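Local structure of phosphate-specific transport system accessory protein PhoU homolog (Streptococcus pneumoniae, 2I0M) at residues A[118-122]-A[158-162]. The protein probably takes part in regulating phosphate uptake, acting as an all-helical, zinc-binding homodimer of the PhoU family. Residues are numbered along the deposited sequence.
Sequences QLHQM and YYYAL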
ATOM      1  N   GLN A 118     -24.681   1.522   0.070  1.00 38.00           N
ATOM      2  CA  GLN A 118     -23.588   0.539   0.165  1.00 38.40           C
ATOM      3  C   GLN A 118     -22.224   1.219   0.334  1.00 38.11           C
ATOM      4  O   GLN A 118     -21.401   0.809   1.158  1.00 38.29           O
ATOM      5  CB  GLN A 118     -23.554  -0.359  -1.067  1.00 38.74           C
ATOM      6  CG  GLN A 118     -24.449  -1.592  -0.996  1.00 40.23           C
ATOM      7  CD  GLN A 118     -23.826  -2.790  -1.721  1.00 42.20           C
ATOM      8  OE1 GLN A 118     -22.753  -3.256  -1.351  1.00 41.82           O
ATOM      9  NE2 GLN A 118     -24.504  -3.286  -2.751  1.00 43.63           N
ATOM     10  N   LEU A 119     -22.009   2.272  -0.445  1.00 37.82           N
ATOM     11  CA  LEU A 119     -20.815   3.097  -0.372  1.00 37.55           C
ATOM     12  C   LEU A 119     -20.637   3.776   0.995  1.00 37.04           C
ATOM     13  O   LEU A 119     -19.515   3.856   1.518  1.00 36.73           O
ATOM     14  CB  LEU A 119     -20.865   4.143  -1.485  1.00 37.76           C
ATOM     15  CG  LEU A 119     -19.488   4.586  -1.971  1.00 40.34           C
ATOM     16  CD1 LEU A 119     -19.493   4.802  -3.484  1.00 41.13           C
ATOM     17  CD2 LEU A 119     -19.040   5.831  -1.214  1.00 41.44           C
ATOM     18  N   HIS A 120     -21.750   4.275   1.546  1.00 36.36           N
ATOM     19  CA  HIS A 120     -21.818   4.840   2.895  1.00 36.00           C
ATOM     20  C   HIS A 120     -21.400   3.781   3.910  1.00 35.59           C
ATOM     21  O   HIS A 120     -20.727   4.083   4.887  1.00 35.33           O
ATOM     22  CB  HIS A 120     -23.260   5.332   3.223  1.00 35.99           C
ATOM     23  CG  HIS A 120     -23.674   6.585   2.503  1.00 36.35           C
ATOM     24  ND1 HIS A 120     -24.842   7.262   2.797  1.00 39.71           N
ATOM     25  CD2 HIS A 120     -23.067   7.299   1.525  1.00 38.22           C
ATOM     26  CE1 HIS A 120     -24.948   8.322   2.015  1.00 39.24           C
ATOM     27  NE2 HIS A 120     -23.883   8.367   1.234  1.00 38.95           N
ATOM     28  N   GLN A 121     -21.816   2.539   3.676  1.00 35.76           N
ATOM     29  CA  GLN A 121     -21.511   1.435   4.581  1.00 35.83           C
ATOM     30  C   GLN A 121     -20.043   1.049   4.532  1.00 35.59           C
ATOM     31  O   GLN A 121     -19.423   0.863   5.574  1.00 35.48           O
ATOM     32  CB  GLN A 121     -22.392   0.223   4.301  1.00 36.11           C
ATOM     33  CG  GLN A 121     -23.874   0.453   4.591  1.00 37.09           C
ATOM     34  CD  GLN A 121     -24.135   0.907   6.010  1.00 38.89           C
ATOM     35  OE1 GLN A 121     -23.535   0.390   6.956  1.00 41.23           O
ATOM     36  NE2 GLN A 121     -25.035   1.876   6.173  1.00 36.99           N
ATOM     37  N   MET A 122     -19.493   0.943   3.321  1.00 35.41           N
ATOM     38  CA  MET A 122     -18.071   0.694   3.130  1.00 33.98           C
ATOM     39  C   MET A 122     -17.287   1.805   3.813  1.00 35.86           C
ATOM     40  O   MET A 122     -16.253   1.553   4.451  1.00 35.58           O
ATOM     41  CB  MET A 122     -17.742   0.634   1.632  1.00 34.86           C
ATOM     42  CG  MET A 122     -16.269   0.363   1.275  1.00 32.77           C
ATOM     43  SD  MET A 122     -15.948   0.211  -0.505  1.00 28.94           S
ATOM     44  CE  MET A 122     -16.569   1.739  -1.095  1.00 35.01           C
ATOM     45  N   TYR A 158     -17.435  -5.371  -0.066  1.00 41.78           N
ATOM     46  CA  TYR A 158     -17.983  -4.112  -0.551  1.00 41.61           C
ATOM     47  C   TYR A 158     -17.293  -3.694  -1.842  1.00 41.22           C
ATOM     48  O   TYR A 158     -17.951  -3.274  -2.785  1.00 41.66           O
ATOM     49  CB  TYR A 158     -17.844  -2.989   0.486  1.00 41.43           C
ATOM     50  CG  TYR A 158     -18.796  -3.058   1.660  1.00 41.54           C
ATOM     51  CD1 TYR A 158     -20.173  -3.143   1.472  1.00 40.80           C
ATOM     52  CD2 TYR A 158     -18.313  -2.993   2.966  1.00 43.29           C
ATOM     53  CE1 TYR A 158     -21.048  -3.190   2.557  1.00 41.83           C
ATOM     54  CE2 TYR A 158     -19.177  -3.030   4.064  1.00 42.61           C
ATOM     55  CZ  TYR A 158     -20.543  -3.133   3.852  1.00 42.04           C
ATOM     56  OH  TYR A 158     -21.389  -3.178   4.937  1.00 41.21           O
ATOM     57  N   TYR A 159     -15.970  -3.814  -1.878  1.00 40.83           N
ATOM     58  CA  TYR A 159     -15.199  -3.419  -3.053  1.00 40.55           C
ATOM     59  C   TYR A 159     -15.648  -4.140  -4.334  1.00 39.79           C
ATOM     60  O   TYR A 159     -15.873  -3.496  -5.355  1.00 38.95           O
ATOM     61  CB  TYR A 159     -13.684  -3.584  -2.822  1.00 41.16           C
ATOM     62  CG  TYR A 159     -12.866  -3.204  -4.021  1.00 41.59           C
ATOM     63  CD1 TYR A 159     -12.784  -1.878  -4.430  1.00 42.89           C
ATOM     64  CD2 TYR A 159     -12.191  -4.161  -4.758  1.00 43.38           C
ATOM     65  CE1 TYR A 159     -12.063  -1.509  -5.551  1.00 42.67           C
ATOM     66  CE2 TYR A 159     -11.443  -3.802  -5.885  1.00 45.69           C
ATOM     67  CZ  TYR A 159     -11.388  -2.463  -6.269  1.00 44.44           C
ATOM     68  OH  TYR A 159     -10.655  -2.079  -7.373  1.00 44.69           O
ATOM     69  N   TYR A 160     -15.782  -5.460  -4.273  1.00 39.64           N
ATOM     70  CA  TYR A 160     -16.133  -6.230  -5.463  1.00 40.39           C
ATOM     71  C   TYR A 160     -17.590  -6.069  -5.866  1.00 40.29           C
ATOM     72  O   TYR A 160     -17.881  -5.844  -7.039  1.00 40.23           O
ATOM     73  CB  TYR A 160     -15.703  -7.702  -5.338  1.00 41.30           C
ATOM     74  CG  TYR A 160     -14.184  -7.862  -5.322  1.00 41.92           C
ATOM     75  CD1 TYR A 160     -13.429  -7.699  -6.490  1.00 41.79           C
ATOM     76  CD2 TYR A 160     -13.503  -8.140  -4.134  1.00 43.00           C
ATOM     77  CE1 TYR A 160     -12.040  -7.830  -6.477  1.00 42.06           C
ATOM     78  CE2 TYR A 160     -12.110  -8.273  -4.108  1.00 42.93           C
ATOM     79  CZ  TYR A 160     -11.390  -8.116  -5.280  1.00 42.54           C
ATOM     80  OH  TYR A 160     -10.017  -8.240  -5.249  1.00 43.24           O
ATOM     81  N   ALA A 161     -18.489  -6.139  -4.886  1.00 40.15           N
ATOM     82  CA  ALA A 161     -19.901  -5.888  -5.107  1.00 40.04           C
ATOM     83  C   ALA A 161     -20.129  -4.533  -5.758  1.00 40.02           C
ATOM     84  O   ALA A 161     -20.895  -4.421  -6.710  1.00 40.42           O
ATOM     85  CB  ALA A 161     -20.681  -5.989  -3.797  1.00 40.17           C
ATOM     86  N   LEU A 162     -19.471  -3.498  -5.255  1.00 39.97           N
ATOM     87  CA  LEU A 162     -19.659  -2.174  -5.833  1.00 39.95           C
ATOM     88  C   LEU A 162     -18.996  -2.034  -7.210  1.00 40.56           C
ATOM     89  O   LEU A 162     -19.500  -1.307  -8.060  1.00 40.56           O
ATOM     90  CB  LEU A 162     -19.228  -1.074  -4.862  1.00 39.42           C
ATOM     91  CG  LEU A 162     -20.279  -0.727  -3.795  1.00 38.75           C
ATOM     92  CD1 LEU A 162     -19.654  -0.212  -2.518  1.00 36.29           C
ATOM     93  CD2 LEU A 162     -21.309   0.287  -4.329  1.00 38.46           C
TER
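Tyr158 lays its ring along helix 117-136, with Met122 CA and Gln121 C over one face and Gln118 OE1 at the edge, 3.8 Å from Tyr158 CD1. Met122 CA approaches Tyr158 CD2 to 3.7 Å, and Gln121 CB lies 3.6 Å from Tyr158 OH. One turn on, Leu162 packs against Gln118, Leu119 and Met122: its CD2 is 4.0 Å from Gln118 CB, and its CD1 meets Met122 CE at 3.9 Å and Leu119 N at 4.0 Å. The axes of segments 118-122 and 158-162 run nearly antiparallel, at 160° and 10.5 Å apart, within the second helical bundle of the two-domain PhoU fold. No hydrogen bond links the segments; the contact is van der Waals, largely apolar. Met122, extended at chi1 and chi2, sets CG 3.8 Å from Tyr158 CB and reaches inward, where Ile187 and Leu190 of helix 177-209 also pack on it. Tyr159 also packs on Ile187, and its hydroxyl shares a hydrogen bond with that of Tyr159 of the second subunit, placing helix 152-168 at the dimer interface.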